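Local atomic coordinates of berberine bridge enzyme-like protein (Arabidopsis thaliana, PDB entry 5D79), a protein that is a secreted, berberine bridge enzyme-like, FAD-dependent oxidoreductase that takes part in the plant's adaptation to salt stress. Residues T164-T176 against G187-N201. Numbering follows the deposited sequence.
Sequences TKSLAFPAGIHPT and GYGTLLRKYGLAADN. With FAD (flavin-adenine dinucleotide), chain E.
P170 lies in the middle of the contact, its ring lodged between L191, Y195 and N201. CB packs against L191 CB and CG against Y195 CB, while N201 presents its amide, with ND2 3.4 Å from P170 CG. Two bonds fix that amide: ND2 donates to Y195 O and to L197 O, both nearly in the amide plane. F169, its CG anti to the backbone N (chi1 -173°), has P170 CD over one ring face, offset toward the rim. Its ring edge meets the backbone carbonyl O of N201, 3.5 Å from CE1, and CE2 rests on A198 CB at 3.6 Å. CE1 also touches N201 CB, the ring standing 81° from the side-chain amide plane.

Further along, the backbones close in at glycines: G189 CA makes a CA-H...O contact with A171 O (3.2 Å), and G172 CA another with Y188 O. No direct hydrogen bond joins the segments; instead two waters each donate to A171 O, one accepting from L191 N, the other from T190 N. I173 CG2 meets T190 CG2 at 3.8 Å. Within the PCMH-type FAD-binding domain, the contact thus joins two loops that both reach the isoalloxazine: the H174 ring lies over FAD C6, the Y188 ring over FAD N3, and Y188 N donates to FAD O2.

Around the contact, strand 238-248 touches F169 and Y195, and Y195 OH is hydrogen-bonded to D248 O; helix 336-343 packs on A168 and L191, and strand 284-292 on I173 and T190.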
# COMPACT_ATOMS: atom_id res chain seq x y z
N THR A 164 -4.48 21.06 -12.60
CA THR A 164 -4.99 22.02 -11.63
C THR A 164 -4.16 21.99 -10.37
O THR A 164 -3.66 20.94 -10.00
CB THR A 164 -6.44 21.75 -11.25
OG1 THR A 164 -6.86 22.74 -10.30
CG2 THR A 164 -6.59 20.36 -10.64
N LYS A 165 -4.02 23.14 -9.73
CA LYS A 165 -3.28 23.23 -8.47
C LYS A 165 -4.21 23.20 -7.24
O LYS A 165 -3.75 23.16 -6.10
CB LYS A 165 -2.44 24.50 -8.46
CG LYS A 165 -1.55 24.66 -9.68
CD LYS A 165 -0.51 23.54 -9.77
CE LYS A 165 0.35 23.67 -11.02
NZ LYS A 165 1.14 22.45 -11.30
N SER A 166 -5.52 23.20 -7.47
CA SER A 166 -6.47 23.27 -6.36
C SER A 166 -7.17 21.94 -6.07
O SER A 166 -8.11 21.89 -5.28
CB SER A 166 -7.50 24.37 -6.63
OG SER A 166 -8.26 24.10 -7.80
N LEU A 167 -6.73 20.86 -6.70
CA LEU A 167 -7.28 19.53 -6.42
C LEU A 167 -6.17 18.53 -6.15
O LEU A 167 -5.03 18.73 -6.56
CB LEU A 167 -8.14 19.03 -7.58
CG LEU A 167 -9.48 19.71 -7.87
CD1 LEU A 167 -10.21 18.94 -8.96
CD2 LEU A 167 -10.31 19.83 -6.63
N ALA A 168 -6.53 17.46 -5.46
CA ALA A 168 -5.58 16.43 -5.07
C ALA A 168 -6.29 15.09 -4.96
O ALA A 168 -7.50 14.98 -5.17
CB ALA A 168 -4.90 16.78 -3.75
N PHE A 169 -5.54 14.05 -4.63
CA PHE A 169 -6.17 12.81 -4.28
C PHE A 169 -5.35 12.18 -3.16
O PHE A 169 -4.13 12.16 -3.23
CB PHE A 169 -6.30 11.87 -5.48
CG PHE A 169 -7.10 10.65 -5.18
CD1 PHE A 169 -8.48 10.71 -5.09
CD2 PHE A 169 -6.47 9.44 -4.92
CE1 PHE A 169 -9.22 9.60 -4.77
CE2 PHE A 169 -7.21 8.30 -4.60
CZ PHE A 169 -8.58 8.38 -4.53
N PRO A 170 -6.04 11.67 -2.12
CA PRO A 170 -5.39 11.10 -0.95
C PRO A 170 -4.94 9.65 -1.16
O PRO A 170 -5.72 8.74 -0.91
CB PRO A 170 -6.48 11.20 0.12
CG PRO A 170 -7.75 11.04 -0.66
CD PRO A 170 -7.51 11.70 -1.98
N ALA A 171 -3.71 9.45 -1.64
CA ALA A 171 -3.13 8.11 -1.75
C ALA A 171 -1.72 8.14 -1.16
O ALA A 171 -1.35 9.12 -0.50
CB ALA A 171 -3.11 7.64 -3.19
N GLY A 172 -0.93 7.09 -1.40
CA GLY A 172 0.38 6.97 -0.79
C GLY A 172 1.43 7.94 -1.30
O GLY A 172 1.22 8.66 -2.29
N ILE A 173 2.59 7.97 -0.65
CA ILE A 173 3.63 8.92 -1.08
C ILE A 173 4.55 8.36 -2.17
O ILE A 173 5.24 9.13 -2.82
CB ILE A 173 4.54 9.40 0.10
CG1 ILE A 173 5.52 8.30 0.53
CG2 ILE A 173 3.70 9.94 1.27
CD1 ILE A 173 6.50 8.72 1.59
N HIS A 174 4.56 7.05 -2.38
CA HIS A 174 5.52 6.44 -3.30
C HIS A 174 4.95 6.30 -4.73
O HIS A 174 3.99 5.58 -4.98
CB HIS A 174 5.97 5.08 -2.74
CG HIS A 174 6.71 5.16 -1.44
ND1 HIS A 174 6.07 5.21 -0.21
CD2 HIS A 174 8.04 5.21 -1.16
CE1 HIS A 174 6.97 5.28 0.75
NE2 HIS A 174 8.17 5.29 0.21
N PRO A 175 5.56 7.03 -5.69
CA PRO A 175 4.95 7.20 -7.01
C PRO A 175 4.82 5.92 -7.84
O PRO A 175 3.93 5.89 -8.69
CB PRO A 175 5.90 8.19 -7.71
CG PRO A 175 6.69 8.82 -6.64
CD PRO A 175 6.81 7.79 -5.55
N THR A 176 5.66 4.91 -7.63
CA THR A 176 5.61 3.72 -8.49
C THR A 176 4.59 2.67 -7.99
O THR A 176 4.41 1.61 -8.59
CB THR A 176 7.02 3.03 -8.66
OG1 THR A 176 7.53 2.63 -7.39
CG2 THR A 176 8.02 3.95 -9.36
N GLY A 187 -4.91 2.37 1.49
CA GLY A 187 -4.05 3.39 0.90
C GLY A 187 -3.96 4.70 1.66
O GLY A 187 -4.78 5.58 1.47
N TYR A 188 -2.95 4.84 2.51
CA TYR A 188 -2.77 6.09 3.25
C TYR A 188 -1.53 6.85 2.74
O TYR A 188 -0.61 6.27 2.15
CB TYR A 188 -2.66 5.84 4.76
CG TYR A 188 -1.39 5.14 5.24
CD1 TYR A 188 -0.18 5.81 5.33
CD2 TYR A 188 -1.43 3.81 5.62
CE1 TYR A 188 0.97 5.18 5.77
CE2 TYR A 188 -0.28 3.16 6.07
CZ TYR A 188 0.92 3.85 6.14
OH TYR A 188 2.06 3.20 6.59
N GLY A 189 -1.53 8.16 2.99
CA GLY A 189 -0.45 9.05 2.61
C GLY A 189 -0.67 10.34 3.39
O GLY A 189 -1.42 10.34 4.38
N THR A 190 -0.06 11.43 2.95
CA THR A 190 -0.04 12.65 3.74
C THR A 190 -1.37 13.41 3.91
O THR A 190 -1.40 14.45 4.57
CB THR A 190 0.97 13.64 3.17
OG1 THR A 190 0.59 13.99 1.84
CG2 THR A 190 2.35 13.01 3.13
N LEU A 191 -2.46 12.91 3.33
CA LEU A 191 -3.76 13.57 3.47
C LEU A 191 -4.77 12.74 4.26
O LEU A 191 -5.95 13.06 4.28
CB LEU A 191 -4.35 13.88 2.09
CG LEU A 191 -3.76 15.02 1.24
CD1 LEU A 191 -4.26 14.95 -0.21
CD2 LEU A 191 -4.10 16.37 1.86
N LEU A 192 -4.30 11.67 4.90
CA LEU A 192 -5.22 10.72 5.53
C LEU A 192 -6.00 11.33 6.68
O LEU A 192 -7.11 10.91 6.97
CB LEU A 192 -4.48 9.48 6.02
CG LEU A 192 -3.91 9.41 7.44
CD1 LEU A 192 -3.59 7.96 7.79
CD2 LEU A 192 -2.67 10.26 7.57
N ARG A 193 -5.42 12.32 7.34
CA ARG A 193 -6.08 12.90 8.51
C ARG A 193 -7.16 13.88 8.06
O ARG A 193 -8.07 14.20 8.80
CB ARG A 193 -5.06 13.60 9.42
CG ARG A 193 -4.00 12.65 10.03
CD ARG A 193 -3.29 13.32 11.21
NE ARG A 193 -4.17 13.52 12.37
CZ ARG A 193 -4.70 14.69 12.73
NH1 ARG A 193 -4.46 15.79 12.03
NH2 ARG A 193 -5.49 14.76 13.79
N LYS A 194 -7.08 14.30 6.81
CA LYS A 194 -7.97 15.31 6.28
C LYS A 194 -9.08 14.65 5.48
O LYS A 194 -10.26 15.00 5.62
CB LYS A 194 -7.17 16.29 5.42
CG LYS A 194 -7.98 17.33 4.68
CD LYS A 194 -8.28 18.48 5.57
CE LYS A 194 -8.86 19.63 4.79
NZ LYS A 194 -9.36 20.61 5.77
N TYR A 195 -8.68 13.68 4.65
CA TYR A 195 -9.57 13.08 3.67
C TYR A 195 -9.68 11.57 3.76
O TYR A 195 -10.46 10.97 3.04
CB TYR A 195 -9.12 13.46 2.26
CG TYR A 195 -9.35 14.92 1.95
CD1 TYR A 195 -10.64 15.46 2.02
CD2 TYR A 195 -8.30 15.77 1.60
CE1 TYR A 195 -10.87 16.80 1.73
CE2 TYR A 195 -8.52 17.11 1.31
CZ TYR A 195 -9.81 17.62 1.39
OH TYR A 195 -10.06 18.94 1.10
N GLY A 196 -8.92 10.96 4.66
CA GLY A 196 -8.96 9.51 4.83
C GLY A 196 -8.11 8.76 3.82
O GLY A 196 -7.14 9.29 3.28
N LEU A 197 -8.49 7.51 3.54
CA LEU A 197 -7.70 6.66 2.66
C LEU A 197 -8.15 6.86 1.22
O LEU A 197 -9.19 7.46 0.97
CB LEU A 197 -7.82 5.17 3.05
CG LEU A 197 -7.56 4.77 4.51
CD1 LEU A 197 -7.87 3.29 4.72
CD2 LEU A 197 -6.13 5.09 4.92
N ALA A 198 -7.36 6.37 0.27
CA ALA A 198 -7.76 6.40 -1.13
C ALA A 198 -9.09 5.67 -1.32
O ALA A 198 -9.98 6.16 -2.01
CB ALA A 198 -6.67 5.78 -2.02
N ALA A 199 -9.23 4.52 -0.67
CA ALA A 199 -10.44 3.71 -0.74
C ALA A 199 -11.65 4.45 -0.19
O ALA A 199 -12.79 4.17 -0.58
CB ALA A 199 -10.24 2.40 0.00
N ASP A 200 -11.41 5.38 0.72
CA ASP A 200 -12.48 6.19 1.29
C ASP A 200 -12.97 7.23 0.30
O ASP A 200 -13.94 7.93 0.59
CB ASP A 200 -12.00 6.89 2.56
CG ASP A 200 -11.65 5.91 3.66
OD1 ASP A 200 -12.12 4.75 3.62
OD2 ASP A 200 -10.90 6.30 4.57
N ASN A 201 -12.31 7.31 -0.86
CA ASN A 201 -12.57 8.37 -1.84
C ASN A 201 -12.82 7.84 -3.25
O ASN A 201 -12.45 8.46 -4.25
CB ASN A 201 -11.41 9.35 -1.84
CG ASN A 201 -11.32 10.13 -0.54
OD1 ASN A 201 -11.93 11.19 -0.41
ND2 ASN A 201 -10.59 9.60 0.43
PA FAD E . 0.72 -5.33 -6.84
O1A FAD E . 1.78 -6.32 -6.43
O2A FAD E . 0.59 -5.19 -8.34
O5B FAD E . -0.69 -5.73 -6.16
C5B FAD E . -0.76 -6.07 -4.78
C4B FAD E . -1.99 -6.94 -4.45
O4B FAD E . -3.14 -6.35 -5.04
C3B FAD E . -1.85 -8.34 -5.02
O3B FAD E . -2.43 -9.30 -4.16
C2B FAD E . -2.60 -8.26 -6.33
O2B FAD E . -3.13 -9.51 -6.74
C1B FAD E . -3.66 -7.20 -6.05
N9A FAD E . -4.08 -6.41 -7.23
C8A FAD E . -3.34 -5.51 -7.97
N7A FAD E . -4.13 -5.01 -8.95
C5A FAD E . -5.36 -5.57 -8.85
C6A FAD E . -6.54 -5.43 -9.58
N6A FAD E . -6.69 -4.44 -10.45
N1A FAD E . -7.66 -6.16 -9.22
C2A FAD E . -7.61 -7.02 -8.14
N3A FAD E . -6.43 -7.15 -7.42
C4A FAD E . -5.33 -6.45 -7.77
N1 FAD E . 1.06 1.65 1.08
C2 FAD E . 0.50 2.69 1.80
O2 FAD E . -0.73 2.78 1.90
N3 FAD E . 1.32 3.64 2.39
C4 FAD E . 2.70 3.56 2.27
O4 FAD E . 3.40 4.48 2.71
C4X FAD E . 3.27 2.52 1.53
N5 FAD E . 4.63 2.48 1.28
C5X FAD E . 5.12 1.63 0.30
C6 FAD E . 6.43 1.74 -0.16
C7 FAD E . 6.91 0.87 -1.15
C7M FAD E . 8.33 0.98 -1.62
C8 FAD E . 6.06 -0.08 -1.71
C8M FAD E . 6.55 -1.04 -2.75
C9 FAD E . 4.75 -0.19 -1.25
C9A FAD E . 4.29 0.63 -0.22
N10 FAD E . 3.00 0.51 0.27
C10 FAD E . 2.43 1.59 0.91
C1' FAD E . 2.21 -0.74 0.03
C2' FAD E . 1.39 -0.71 -1.25
O2' FAD E . 0.37 0.26 -1.11
C3' FAD E . 0.81 -2.10 -1.46
O3' FAD E . 1.88 -2.99 -1.71
C4' FAD E . -0.12 -2.16 -2.65
O4' FAD E . -1.00 -3.24 -2.51
C5' FAD E . 0.69 -2.43 -3.90
O5' FAD E . -0.10 -2.15 -5.02
P FAD E . 0.52 -2.45 -6.47
O1P FAD E . -0.55 -2.37 -7.52
O2P FAD E . 1.66 -1.50 -6.77
O3P FAD E . 1.13 -3.92 -6.18
O HOH W 1 -2.99 10.91 1.28
O HOH W 2 0.59 10.93 0.20